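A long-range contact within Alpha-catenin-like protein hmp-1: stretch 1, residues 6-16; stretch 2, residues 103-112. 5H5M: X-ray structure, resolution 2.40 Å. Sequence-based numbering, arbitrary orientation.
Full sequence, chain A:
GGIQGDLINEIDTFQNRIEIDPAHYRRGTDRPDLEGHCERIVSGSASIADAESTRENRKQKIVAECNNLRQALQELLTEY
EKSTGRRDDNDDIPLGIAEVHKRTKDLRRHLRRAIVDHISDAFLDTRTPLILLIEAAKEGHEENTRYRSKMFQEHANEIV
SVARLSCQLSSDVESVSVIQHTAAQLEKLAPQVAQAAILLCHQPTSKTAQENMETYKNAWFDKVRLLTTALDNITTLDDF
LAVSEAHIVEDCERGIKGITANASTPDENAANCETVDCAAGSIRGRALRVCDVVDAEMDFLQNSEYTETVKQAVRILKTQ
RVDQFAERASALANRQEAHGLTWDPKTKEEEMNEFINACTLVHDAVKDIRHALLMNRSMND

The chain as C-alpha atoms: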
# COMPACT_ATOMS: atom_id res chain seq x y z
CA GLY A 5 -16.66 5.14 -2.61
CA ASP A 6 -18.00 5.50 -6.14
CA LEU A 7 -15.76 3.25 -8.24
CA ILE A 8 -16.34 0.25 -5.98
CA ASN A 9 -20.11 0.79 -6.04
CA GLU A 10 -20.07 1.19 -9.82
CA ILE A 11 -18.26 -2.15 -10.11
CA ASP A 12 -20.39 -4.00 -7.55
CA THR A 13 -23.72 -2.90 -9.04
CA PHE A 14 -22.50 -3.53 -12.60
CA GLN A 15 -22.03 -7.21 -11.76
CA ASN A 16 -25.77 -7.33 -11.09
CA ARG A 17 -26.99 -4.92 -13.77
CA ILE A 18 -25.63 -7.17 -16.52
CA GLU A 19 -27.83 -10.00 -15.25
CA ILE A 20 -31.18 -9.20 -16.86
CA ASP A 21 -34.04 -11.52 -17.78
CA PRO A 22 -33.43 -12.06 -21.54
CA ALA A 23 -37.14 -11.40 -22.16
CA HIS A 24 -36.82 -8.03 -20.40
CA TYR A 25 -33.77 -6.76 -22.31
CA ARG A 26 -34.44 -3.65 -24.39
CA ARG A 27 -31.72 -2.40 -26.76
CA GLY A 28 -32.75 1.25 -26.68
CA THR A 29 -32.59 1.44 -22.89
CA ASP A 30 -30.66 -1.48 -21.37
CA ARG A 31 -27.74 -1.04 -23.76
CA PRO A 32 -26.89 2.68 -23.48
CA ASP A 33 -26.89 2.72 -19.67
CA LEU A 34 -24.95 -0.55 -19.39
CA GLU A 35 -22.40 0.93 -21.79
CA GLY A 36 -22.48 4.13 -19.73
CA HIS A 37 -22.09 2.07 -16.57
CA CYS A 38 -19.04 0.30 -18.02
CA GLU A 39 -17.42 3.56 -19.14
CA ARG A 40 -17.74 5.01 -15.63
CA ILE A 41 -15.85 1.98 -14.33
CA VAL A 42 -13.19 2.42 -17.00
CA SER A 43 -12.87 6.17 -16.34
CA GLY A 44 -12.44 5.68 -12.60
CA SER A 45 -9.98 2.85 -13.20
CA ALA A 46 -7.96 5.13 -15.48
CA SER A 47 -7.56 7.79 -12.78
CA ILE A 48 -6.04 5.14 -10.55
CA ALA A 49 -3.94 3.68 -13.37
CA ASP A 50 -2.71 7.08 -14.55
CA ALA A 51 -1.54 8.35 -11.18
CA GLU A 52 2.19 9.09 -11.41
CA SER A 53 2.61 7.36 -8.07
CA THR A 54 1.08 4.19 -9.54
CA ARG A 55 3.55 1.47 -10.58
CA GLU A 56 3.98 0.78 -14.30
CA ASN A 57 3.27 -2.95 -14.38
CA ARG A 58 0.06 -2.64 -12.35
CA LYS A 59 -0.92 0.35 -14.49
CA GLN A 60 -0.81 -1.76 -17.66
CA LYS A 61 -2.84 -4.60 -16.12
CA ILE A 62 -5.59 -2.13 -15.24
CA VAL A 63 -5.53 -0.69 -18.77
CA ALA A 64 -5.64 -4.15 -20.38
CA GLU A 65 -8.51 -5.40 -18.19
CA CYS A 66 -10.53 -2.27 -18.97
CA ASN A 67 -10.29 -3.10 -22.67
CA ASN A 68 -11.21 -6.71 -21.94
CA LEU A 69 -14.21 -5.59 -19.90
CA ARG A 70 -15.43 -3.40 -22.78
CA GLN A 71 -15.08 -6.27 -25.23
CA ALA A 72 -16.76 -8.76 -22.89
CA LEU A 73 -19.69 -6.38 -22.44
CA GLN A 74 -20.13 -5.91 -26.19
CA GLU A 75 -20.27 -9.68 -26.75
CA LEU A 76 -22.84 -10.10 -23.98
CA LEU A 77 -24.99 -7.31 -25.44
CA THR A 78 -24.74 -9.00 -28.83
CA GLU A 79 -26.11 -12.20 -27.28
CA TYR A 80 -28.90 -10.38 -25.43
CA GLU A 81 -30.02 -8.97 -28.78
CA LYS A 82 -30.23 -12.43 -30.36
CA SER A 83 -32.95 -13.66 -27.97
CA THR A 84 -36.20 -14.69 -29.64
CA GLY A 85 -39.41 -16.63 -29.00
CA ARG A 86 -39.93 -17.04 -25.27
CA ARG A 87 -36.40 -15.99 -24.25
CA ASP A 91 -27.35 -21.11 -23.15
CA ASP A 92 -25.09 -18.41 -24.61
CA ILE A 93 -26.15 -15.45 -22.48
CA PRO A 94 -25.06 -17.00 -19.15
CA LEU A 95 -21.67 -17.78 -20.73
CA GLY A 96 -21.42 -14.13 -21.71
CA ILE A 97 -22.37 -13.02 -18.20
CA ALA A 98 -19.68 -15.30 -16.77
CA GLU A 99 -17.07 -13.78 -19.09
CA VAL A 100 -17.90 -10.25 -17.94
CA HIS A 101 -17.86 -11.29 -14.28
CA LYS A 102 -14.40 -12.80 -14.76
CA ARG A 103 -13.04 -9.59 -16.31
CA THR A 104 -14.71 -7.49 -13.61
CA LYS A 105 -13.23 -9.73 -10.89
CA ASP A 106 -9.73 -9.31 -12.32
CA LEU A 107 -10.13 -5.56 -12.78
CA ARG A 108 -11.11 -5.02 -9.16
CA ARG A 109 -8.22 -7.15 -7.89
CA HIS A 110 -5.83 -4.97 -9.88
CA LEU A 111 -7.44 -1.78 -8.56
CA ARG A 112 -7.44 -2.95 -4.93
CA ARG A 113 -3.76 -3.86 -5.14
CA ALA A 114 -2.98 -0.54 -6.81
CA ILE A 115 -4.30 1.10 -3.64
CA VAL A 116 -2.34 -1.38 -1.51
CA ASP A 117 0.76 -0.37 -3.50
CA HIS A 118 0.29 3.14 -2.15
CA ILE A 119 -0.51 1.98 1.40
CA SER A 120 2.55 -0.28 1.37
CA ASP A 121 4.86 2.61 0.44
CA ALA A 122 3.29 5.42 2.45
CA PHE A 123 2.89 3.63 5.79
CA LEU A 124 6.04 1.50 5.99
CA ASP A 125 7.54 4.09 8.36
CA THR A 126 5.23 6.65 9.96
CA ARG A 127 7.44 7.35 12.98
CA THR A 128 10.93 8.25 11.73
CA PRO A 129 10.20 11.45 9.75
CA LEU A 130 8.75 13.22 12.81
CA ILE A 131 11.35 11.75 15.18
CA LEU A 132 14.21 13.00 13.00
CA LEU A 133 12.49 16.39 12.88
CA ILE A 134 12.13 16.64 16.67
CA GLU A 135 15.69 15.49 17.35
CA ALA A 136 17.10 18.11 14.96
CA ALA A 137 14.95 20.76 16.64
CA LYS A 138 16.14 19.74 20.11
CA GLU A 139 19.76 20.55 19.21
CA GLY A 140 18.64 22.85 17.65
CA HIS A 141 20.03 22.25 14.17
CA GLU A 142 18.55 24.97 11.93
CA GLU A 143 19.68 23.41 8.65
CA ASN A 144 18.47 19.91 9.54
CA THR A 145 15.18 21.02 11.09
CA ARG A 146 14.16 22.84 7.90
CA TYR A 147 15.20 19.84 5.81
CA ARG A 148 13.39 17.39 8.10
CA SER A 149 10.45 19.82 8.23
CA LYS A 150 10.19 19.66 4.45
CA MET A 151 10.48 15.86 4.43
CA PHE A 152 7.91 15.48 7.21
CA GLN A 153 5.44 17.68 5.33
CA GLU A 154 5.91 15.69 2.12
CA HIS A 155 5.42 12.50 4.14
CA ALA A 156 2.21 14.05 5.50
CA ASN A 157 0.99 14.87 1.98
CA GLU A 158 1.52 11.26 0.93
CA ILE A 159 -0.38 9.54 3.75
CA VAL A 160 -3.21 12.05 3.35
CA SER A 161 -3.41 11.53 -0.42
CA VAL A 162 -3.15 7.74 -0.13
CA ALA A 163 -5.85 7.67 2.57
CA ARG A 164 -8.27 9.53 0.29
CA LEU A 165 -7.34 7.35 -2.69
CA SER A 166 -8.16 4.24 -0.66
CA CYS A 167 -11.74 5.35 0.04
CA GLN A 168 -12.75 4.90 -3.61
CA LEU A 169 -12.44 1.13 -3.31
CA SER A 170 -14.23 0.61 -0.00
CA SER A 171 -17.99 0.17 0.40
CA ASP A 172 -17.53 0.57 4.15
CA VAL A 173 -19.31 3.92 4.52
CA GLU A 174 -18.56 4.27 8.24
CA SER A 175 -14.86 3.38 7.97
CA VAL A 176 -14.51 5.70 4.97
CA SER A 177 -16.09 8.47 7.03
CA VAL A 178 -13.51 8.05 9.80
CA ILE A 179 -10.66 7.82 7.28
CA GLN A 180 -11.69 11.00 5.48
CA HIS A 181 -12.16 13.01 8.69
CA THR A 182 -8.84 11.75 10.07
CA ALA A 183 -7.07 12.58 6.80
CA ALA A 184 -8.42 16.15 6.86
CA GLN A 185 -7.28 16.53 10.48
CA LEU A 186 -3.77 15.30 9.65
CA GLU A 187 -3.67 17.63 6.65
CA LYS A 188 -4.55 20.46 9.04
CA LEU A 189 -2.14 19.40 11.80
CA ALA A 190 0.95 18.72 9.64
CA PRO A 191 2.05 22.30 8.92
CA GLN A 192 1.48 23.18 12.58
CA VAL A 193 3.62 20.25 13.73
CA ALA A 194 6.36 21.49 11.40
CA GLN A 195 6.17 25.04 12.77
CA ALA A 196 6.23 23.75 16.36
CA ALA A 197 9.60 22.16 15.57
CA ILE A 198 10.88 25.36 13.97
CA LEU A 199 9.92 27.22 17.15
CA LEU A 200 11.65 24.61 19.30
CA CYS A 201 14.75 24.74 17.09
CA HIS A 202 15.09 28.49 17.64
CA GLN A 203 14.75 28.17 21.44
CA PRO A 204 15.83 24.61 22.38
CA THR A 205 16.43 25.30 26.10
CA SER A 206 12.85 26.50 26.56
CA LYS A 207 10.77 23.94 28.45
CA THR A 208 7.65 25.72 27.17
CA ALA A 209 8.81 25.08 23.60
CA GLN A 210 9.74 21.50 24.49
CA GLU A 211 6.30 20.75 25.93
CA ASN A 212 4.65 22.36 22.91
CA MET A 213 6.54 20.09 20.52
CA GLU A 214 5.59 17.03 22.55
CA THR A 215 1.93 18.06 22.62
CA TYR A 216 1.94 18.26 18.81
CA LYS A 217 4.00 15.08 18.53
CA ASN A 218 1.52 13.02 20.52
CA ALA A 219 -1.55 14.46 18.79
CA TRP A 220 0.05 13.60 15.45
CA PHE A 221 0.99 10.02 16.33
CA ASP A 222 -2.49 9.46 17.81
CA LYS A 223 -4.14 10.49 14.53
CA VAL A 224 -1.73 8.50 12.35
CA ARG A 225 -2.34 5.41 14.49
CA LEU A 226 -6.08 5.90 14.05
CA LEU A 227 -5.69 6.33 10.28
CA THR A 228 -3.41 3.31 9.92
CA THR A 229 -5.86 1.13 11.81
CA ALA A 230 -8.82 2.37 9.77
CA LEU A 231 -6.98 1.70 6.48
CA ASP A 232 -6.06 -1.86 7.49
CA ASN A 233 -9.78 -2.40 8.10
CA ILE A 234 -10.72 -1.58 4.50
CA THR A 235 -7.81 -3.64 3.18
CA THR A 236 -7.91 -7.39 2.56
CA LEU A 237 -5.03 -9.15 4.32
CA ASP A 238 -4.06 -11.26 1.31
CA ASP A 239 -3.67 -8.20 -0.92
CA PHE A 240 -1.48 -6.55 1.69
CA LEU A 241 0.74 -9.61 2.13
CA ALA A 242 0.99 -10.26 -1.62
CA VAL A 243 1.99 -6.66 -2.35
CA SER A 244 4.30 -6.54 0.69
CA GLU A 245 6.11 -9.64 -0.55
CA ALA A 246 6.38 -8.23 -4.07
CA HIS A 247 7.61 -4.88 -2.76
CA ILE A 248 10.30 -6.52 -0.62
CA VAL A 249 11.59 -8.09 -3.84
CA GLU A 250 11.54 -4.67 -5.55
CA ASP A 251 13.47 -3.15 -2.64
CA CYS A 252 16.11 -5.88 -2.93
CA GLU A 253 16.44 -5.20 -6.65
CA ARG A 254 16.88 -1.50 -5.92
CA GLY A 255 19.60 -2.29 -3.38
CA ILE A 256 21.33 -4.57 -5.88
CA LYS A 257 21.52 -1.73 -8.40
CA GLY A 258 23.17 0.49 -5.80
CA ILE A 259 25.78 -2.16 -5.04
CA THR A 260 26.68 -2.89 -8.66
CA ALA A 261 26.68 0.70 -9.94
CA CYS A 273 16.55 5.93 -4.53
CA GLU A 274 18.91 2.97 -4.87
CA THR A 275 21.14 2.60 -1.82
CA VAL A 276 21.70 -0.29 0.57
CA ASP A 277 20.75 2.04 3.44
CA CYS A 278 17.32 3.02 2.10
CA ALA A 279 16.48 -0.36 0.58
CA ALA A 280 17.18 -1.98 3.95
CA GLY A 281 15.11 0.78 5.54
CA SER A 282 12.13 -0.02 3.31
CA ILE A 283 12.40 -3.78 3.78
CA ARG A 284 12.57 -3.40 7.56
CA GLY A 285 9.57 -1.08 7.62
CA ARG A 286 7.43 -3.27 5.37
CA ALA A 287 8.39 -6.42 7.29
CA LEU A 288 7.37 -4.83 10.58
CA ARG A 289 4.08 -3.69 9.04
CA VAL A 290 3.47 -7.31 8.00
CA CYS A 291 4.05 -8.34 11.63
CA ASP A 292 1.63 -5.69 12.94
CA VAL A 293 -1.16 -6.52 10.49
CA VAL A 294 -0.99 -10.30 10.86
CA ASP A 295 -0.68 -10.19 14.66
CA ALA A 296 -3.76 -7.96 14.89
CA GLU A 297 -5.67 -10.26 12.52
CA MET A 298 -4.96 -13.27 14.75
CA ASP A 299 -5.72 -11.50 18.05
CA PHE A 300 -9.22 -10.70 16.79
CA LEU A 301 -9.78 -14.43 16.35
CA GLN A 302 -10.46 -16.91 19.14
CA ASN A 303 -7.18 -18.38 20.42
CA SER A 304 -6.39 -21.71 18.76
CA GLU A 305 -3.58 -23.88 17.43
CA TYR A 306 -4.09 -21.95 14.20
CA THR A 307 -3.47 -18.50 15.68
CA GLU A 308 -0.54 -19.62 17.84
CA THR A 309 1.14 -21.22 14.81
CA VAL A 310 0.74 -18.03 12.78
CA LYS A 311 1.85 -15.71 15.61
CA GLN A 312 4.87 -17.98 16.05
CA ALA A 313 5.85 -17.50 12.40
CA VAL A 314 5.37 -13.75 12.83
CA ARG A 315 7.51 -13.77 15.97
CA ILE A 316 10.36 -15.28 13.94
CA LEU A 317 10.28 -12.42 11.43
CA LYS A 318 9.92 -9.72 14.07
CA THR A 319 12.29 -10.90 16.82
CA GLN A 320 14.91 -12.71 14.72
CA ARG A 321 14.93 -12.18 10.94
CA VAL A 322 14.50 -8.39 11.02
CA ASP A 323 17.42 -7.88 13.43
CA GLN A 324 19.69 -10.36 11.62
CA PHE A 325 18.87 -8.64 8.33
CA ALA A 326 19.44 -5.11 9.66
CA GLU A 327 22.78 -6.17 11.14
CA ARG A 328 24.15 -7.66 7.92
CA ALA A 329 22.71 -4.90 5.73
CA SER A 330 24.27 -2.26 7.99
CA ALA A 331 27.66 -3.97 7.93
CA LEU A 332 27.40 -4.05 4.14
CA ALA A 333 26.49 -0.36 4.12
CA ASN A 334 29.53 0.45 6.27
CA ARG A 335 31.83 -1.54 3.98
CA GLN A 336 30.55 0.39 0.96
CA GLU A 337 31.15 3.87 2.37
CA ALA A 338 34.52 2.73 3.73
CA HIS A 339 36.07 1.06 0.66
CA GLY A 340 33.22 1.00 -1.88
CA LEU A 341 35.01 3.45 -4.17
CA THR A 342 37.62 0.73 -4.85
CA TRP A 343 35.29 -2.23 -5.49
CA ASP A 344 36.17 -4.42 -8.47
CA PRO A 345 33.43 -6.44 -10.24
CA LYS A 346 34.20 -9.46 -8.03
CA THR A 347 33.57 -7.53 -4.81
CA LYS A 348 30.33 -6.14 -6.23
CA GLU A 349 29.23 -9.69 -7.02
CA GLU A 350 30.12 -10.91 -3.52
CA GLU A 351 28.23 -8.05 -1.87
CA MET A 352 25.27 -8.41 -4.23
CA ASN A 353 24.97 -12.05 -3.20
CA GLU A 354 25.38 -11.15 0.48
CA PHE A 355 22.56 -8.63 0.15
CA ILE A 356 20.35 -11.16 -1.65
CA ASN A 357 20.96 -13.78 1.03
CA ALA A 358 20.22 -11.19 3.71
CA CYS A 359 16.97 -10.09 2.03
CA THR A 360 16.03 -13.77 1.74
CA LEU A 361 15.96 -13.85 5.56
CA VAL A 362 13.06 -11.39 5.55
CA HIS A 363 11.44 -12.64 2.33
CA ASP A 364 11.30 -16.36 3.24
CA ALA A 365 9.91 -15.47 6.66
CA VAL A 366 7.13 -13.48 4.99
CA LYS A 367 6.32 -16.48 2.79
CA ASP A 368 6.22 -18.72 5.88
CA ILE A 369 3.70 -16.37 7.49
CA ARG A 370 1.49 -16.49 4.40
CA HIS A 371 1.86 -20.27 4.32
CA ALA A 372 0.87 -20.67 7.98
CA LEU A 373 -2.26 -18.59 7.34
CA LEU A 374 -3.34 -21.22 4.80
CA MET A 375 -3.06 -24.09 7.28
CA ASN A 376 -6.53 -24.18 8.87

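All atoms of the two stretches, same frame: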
# COMPACT_ATOMS: atom_id res chain seq x y z
N ASP A 6 -17.20 5.59 -4.93
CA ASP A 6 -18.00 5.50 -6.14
C ASP A 6 -17.57 4.36 -7.06
O ASP A 6 -18.41 3.59 -7.52
CB ASP A 6 -17.97 6.82 -6.91
CG ASP A 6 -19.13 7.72 -6.56
OD1 ASP A 6 -20.07 7.25 -5.88
OD2 ASP A 6 -19.12 8.90 -6.97
N LEU A 7 -16.27 4.25 -7.32
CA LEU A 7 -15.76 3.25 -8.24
C LEU A 7 -16.09 1.82 -7.79
O LEU A 7 -16.37 0.95 -8.62
CB LEU A 7 -14.25 3.40 -8.43
CG LEU A 7 -13.58 2.36 -9.35
CD1 LEU A 7 -14.25 2.32 -10.72
CD2 LEU A 7 -12.09 2.62 -9.49
N ILE A 8 -16.07 1.59 -6.48
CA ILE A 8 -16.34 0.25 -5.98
C ILE A 8 -17.84 -0.05 -6.07
O ILE A 8 -18.23 -1.19 -6.31
CB ILE A 8 -15.84 0.07 -4.52
CG1 ILE A 8 -15.81 -1.42 -4.16
CG2 ILE A 8 -16.68 0.88 -3.53
CD1 ILE A 8 -14.91 -2.23 -5.06
N ASN A 9 -18.67 0.97 -5.91
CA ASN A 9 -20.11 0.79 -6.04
C ASN A 9 -20.52 0.61 -7.49
O ASN A 9 -21.43 -0.16 -7.80
CB ASN A 9 -20.86 1.97 -5.41
CG ASN A 9 -20.76 1.99 -3.90
OD1 ASN A 9 -20.54 0.95 -3.27
ND2 ASN A 9 -20.93 3.16 -3.30
N GLU A 10 -19.84 1.33 -8.39
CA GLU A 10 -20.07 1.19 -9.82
C GLU A 10 -19.77 -0.24 -10.27
O GLU A 10 -20.52 -0.82 -11.04
CB GLU A 10 -19.23 2.19 -10.61
CG GLU A 10 -19.59 3.65 -10.40
CD GLU A 10 -20.87 4.06 -11.11
OE1 GLU A 10 -21.50 3.21 -11.77
OE2 GLU A 10 -21.24 5.25 -11.02
N ILE A 11 -18.66 -0.79 -9.78
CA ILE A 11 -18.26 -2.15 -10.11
C ILE A 11 -19.21 -3.19 -9.53
O ILE A 11 -19.65 -4.11 -10.23
CB ILE A 11 -16.83 -2.44 -9.61
CG1 ILE A 11 -15.80 -1.65 -10.42
CG2 ILE A 11 -16.53 -3.92 -9.67
CD1 ILE A 11 -14.39 -1.82 -9.93
N ASP A 12 -19.53 -3.05 -8.24
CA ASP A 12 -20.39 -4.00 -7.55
C ASP A 12 -21.78 -4.09 -8.17
O ASP A 12 -22.30 -5.19 -8.40
CB ASP A 12 -20.50 -3.64 -6.07
CG ASP A 12 -19.21 -3.88 -5.31
OD1 ASP A 12 -18.36 -4.66 -5.79
OD2 ASP A 12 -19.03 -3.28 -4.22
N THR A 13 -22.39 -2.94 -8.44
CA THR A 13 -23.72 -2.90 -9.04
C THR A 13 -23.70 -3.43 -10.47
O THR A 13 -24.62 -4.13 -10.90
CB THR A 13 -24.31 -1.48 -9.03
OG1 THR A 13 -23.43 -0.58 -9.71
CG2 THR A 13 -24.52 -1.00 -7.60
N PHE A 14 -22.64 -3.11 -11.21
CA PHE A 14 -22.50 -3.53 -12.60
C PHE A 14 -22.57 -5.04 -12.74
O PHE A 14 -23.12 -5.57 -13.71
CB PHE A 14 -21.17 -3.02 -13.18
CG PHE A 14 -20.95 -3.38 -14.61
CD1 PHE A 14 -21.72 -2.81 -15.62
CD2 PHE A 14 -19.96 -4.29 -14.97
CE1 PHE A 14 -21.51 -3.14 -16.94
CE2 PHE A 14 -19.75 -4.62 -16.29
CZ PHE A 14 -20.52 -4.05 -17.28
N GLN A 15 -22.02 -5.75 -11.75
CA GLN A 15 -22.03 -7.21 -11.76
C GLN A 15 -23.44 -7.77 -11.61
O GLN A 15 -23.67 -8.95 -11.85
CB GLN A 15 -21.13 -7.75 -10.66
CG GLN A 15 -19.65 -7.66 -10.97
CD GLN A 15 -18.78 -8.30 -9.90
OE1 GLN A 15 -19.09 -8.21 -8.71
NE2 GLN A 15 -17.70 -8.94 -10.32
N ASN A 16 -24.38 -6.92 -11.20
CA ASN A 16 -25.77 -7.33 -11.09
C ASN A 16 -26.62 -6.77 -12.23
O ASN A 16 -27.56 -7.41 -12.68
CB ASN A 16 -26.36 -6.88 -9.74
CG ASN A 16 -25.76 -7.64 -8.57
OD1 ASN A 16 -25.57 -8.85 -8.63
ND2 ASN A 16 -25.46 -6.92 -7.50
N ARG A 103 -13.82 -10.78 -16.01
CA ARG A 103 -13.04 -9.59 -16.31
C ARG A 103 -13.20 -8.56 -15.20
O ARG A 103 -12.23 -7.92 -14.79
CB ARG A 103 -13.46 -8.98 -17.65
CG ARG A 103 -13.34 -9.95 -18.82
CD ARG A 103 -11.91 -10.39 -19.04
NE ARG A 103 -11.83 -11.47 -20.02
CZ ARG A 103 -10.69 -11.95 -20.52
NH1 ARG A 103 -9.53 -11.44 -20.14
NH2 ARG A 103 -10.72 -12.93 -21.40
N THR A 104 -14.43 -8.40 -14.71
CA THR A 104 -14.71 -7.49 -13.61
C THR A 104 -13.95 -7.90 -12.34
O THR A 104 -13.39 -7.06 -11.65
CB THR A 104 -16.22 -7.43 -13.30
OG1 THR A 104 -16.94 -7.10 -14.49
CG2 THR A 104 -16.50 -6.39 -12.24
N LYS A 105 -13.93 -9.20 -12.06
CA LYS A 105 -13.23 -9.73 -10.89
C LYS A 105 -11.73 -9.43 -10.96
O LYS A 105 -11.12 -9.06 -9.96
CB LYS A 105 -13.44 -11.24 -10.76
CG LYS A 105 -12.61 -11.86 -9.64
CD LYS A 105 -12.78 -13.37 -9.55
CE LYS A 105 -11.84 -13.93 -8.49
NZ LYS A 105 -11.99 -15.39 -8.30
N ASP A 106 -11.15 -9.58 -12.14
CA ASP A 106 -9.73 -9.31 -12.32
C ASP A 106 -9.43 -7.82 -12.22
O ASP A 106 -8.43 -7.41 -11.63
CB ASP A 106 -9.24 -9.86 -13.66
CG ASP A 106 -9.15 -11.38 -13.67
OD1 ASP A 106 -9.35 -11.98 -14.74
OD2 ASP A 106 -8.87 -11.96 -12.60
N LEU A 107 -10.31 -7.01 -12.81
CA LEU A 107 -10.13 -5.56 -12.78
C LEU A 107 -10.12 -5.04 -11.35
O LEU A 107 -9.29 -4.20 -11.00
CB LEU A 107 -11.22 -4.86 -13.59
CG LEU A 107 -11.15 -3.33 -13.58
CD1 LEU A 107 -9.83 -2.85 -14.15
CD2 LEU A 107 -12.31 -2.73 -14.34
N ARG A 108 -11.03 -5.53 -10.52
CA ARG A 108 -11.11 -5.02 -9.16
C ARG A 108 -9.93 -5.49 -8.32
O ARG A 108 -9.47 -4.76 -7.44
CB ARG A 108 -12.44 -5.39 -8.50
CG ARG A 108 -12.76 -6.87 -8.41
CD ARG A 108 -14.13 -7.07 -7.78
NE ARG A 108 -14.17 -6.55 -6.42
CZ ARG A 108 -15.26 -6.02 -5.85
NH1 ARG A 108 -16.39 -5.94 -6.54
NH2 ARG A 108 -15.21 -5.57 -4.60
N ARG A 109 -9.41 -6.68 -8.60
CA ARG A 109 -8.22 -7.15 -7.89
C ARG A 109 -7.04 -6.24 -8.18
O ARG A 109 -6.31 -5.85 -7.27
CB ARG A 109 -7.87 -8.59 -8.26
CG ARG A 109 -6.70 -9.14 -7.44
CD ARG A 109 -6.29 -10.55 -7.86
NE ARG A 109 -5.74 -10.59 -9.21
CZ ARG A 109 -6.42 -11.00 -10.28
NH1 ARG A 109 -5.84 -11.00 -11.47
NH2 ARG A 109 -7.68 -11.41 -10.15
N HIS A 110 -6.87 -5.89 -9.46
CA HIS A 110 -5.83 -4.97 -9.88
C HIS A 110 -5.96 -3.59 -9.23
O HIS A 110 -4.96 -3.00 -8.80
CB HIS A 110 -5.85 -4.81 -11.40
CG HIS A 110 -5.38 -6.03 -12.14
ND1 HIS A 110 -5.92 -6.43 -13.35
CD2 HIS A 110 -4.41 -6.93 -11.85
CE1 HIS A 110 -5.31 -7.52 -13.76
NE2 HIS A 110 -4.39 -7.85 -12.87
N LEU A 111 -7.19 -3.09 -9.14
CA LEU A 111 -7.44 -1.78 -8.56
C LEU A 111 -7.16 -1.79 -7.06
O LEU A 111 -6.52 -0.87 -6.54
CB LEU A 111 -8.89 -1.35 -8.81
CG LEU A 111 -9.30 -1.13 -10.27
CD1 LEU A 111 -10.81 -1.08 -10.40
CD2 LEU A 111 -8.67 0.15 -10.82
N ARG A 112 -7.64 -2.83 -6.37
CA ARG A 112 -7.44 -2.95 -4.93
C ARG A 112 -5.95 -2.96 -4.61
O ARG A 112 -5.50 -2.29 -3.67
CB ARG A 112 -8.10 -4.22 -4.38
CG ARG A 112 -9.62 -4.24 -4.45
CD ARG A 112 -10.28 -3.14 -3.62
NE ARG A 112 -10.71 -3.61 -2.31
CZ ARG A 112 -10.01 -3.46 -1.19
NH1 ARG A 112 -8.84 -2.83 -1.22
NH2 ARG A 112 -10.47 -3.93 -0.04

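Two helices nearly ninety residues apart in sequence pack almost antiparallel, their N-to-C directions 166° apart and their axes 10.8 Å apart at closest approach; together they bury 438 Å². R108, T104 and I11 cover the most surface.

R108 gives up 85 Å². Its CA-to-CB bond points toward stretch 1, and the side chain fits as a knob among I8, I11, D12 and Q15, which lie along two turns of one face of the other helix. With chi1 p and chi2 t, its long aliphatic chain carries the guanidinium across to D12, where R108 NH1 donates a very short hydrogen bond to D12 OD1 (2.5 Å, 163°) within a salt bridge, the only hydrogen bond between the stretches. D12 meets the guanidinium at its edge, near the plane of the group, where an N-H of NH1 points at it, while one flat face is left to apolar packing: I8 CD1 lies over it, 3.4 Å from R108 NH2. Arginine suits this place because it joins charge and a flat, weakly hydrated face in one side chain.

T104 and I11 mark the backbone register, their CA atoms 7.3 Å apart. In both, the CA-to-CB bond points toward the other helix, and the methyls I11 CG2 and T104 CG2 meet at 3.6 Å. The branched threonine turns its methyl into this contact; its hydroxyl is hydrogen-bonded elsewhere in the structure, and so is satisfied although the residue is buried. T104 OG1 also lies at the edge of the F14 ring, 4.2 Å from F14 CD2, and Q15 NE2 rests 3.4 Å from T104 CG2, packing without a hydrogen bond.

I11, chi1 m and chi2 t, extends its other branch to L111, with I11 CD1 3.7 Å from L111 CD1. L7 CD2 reaches the same methyl, L111 CD1, at 4.0 Å, completing a buried apolar cluster.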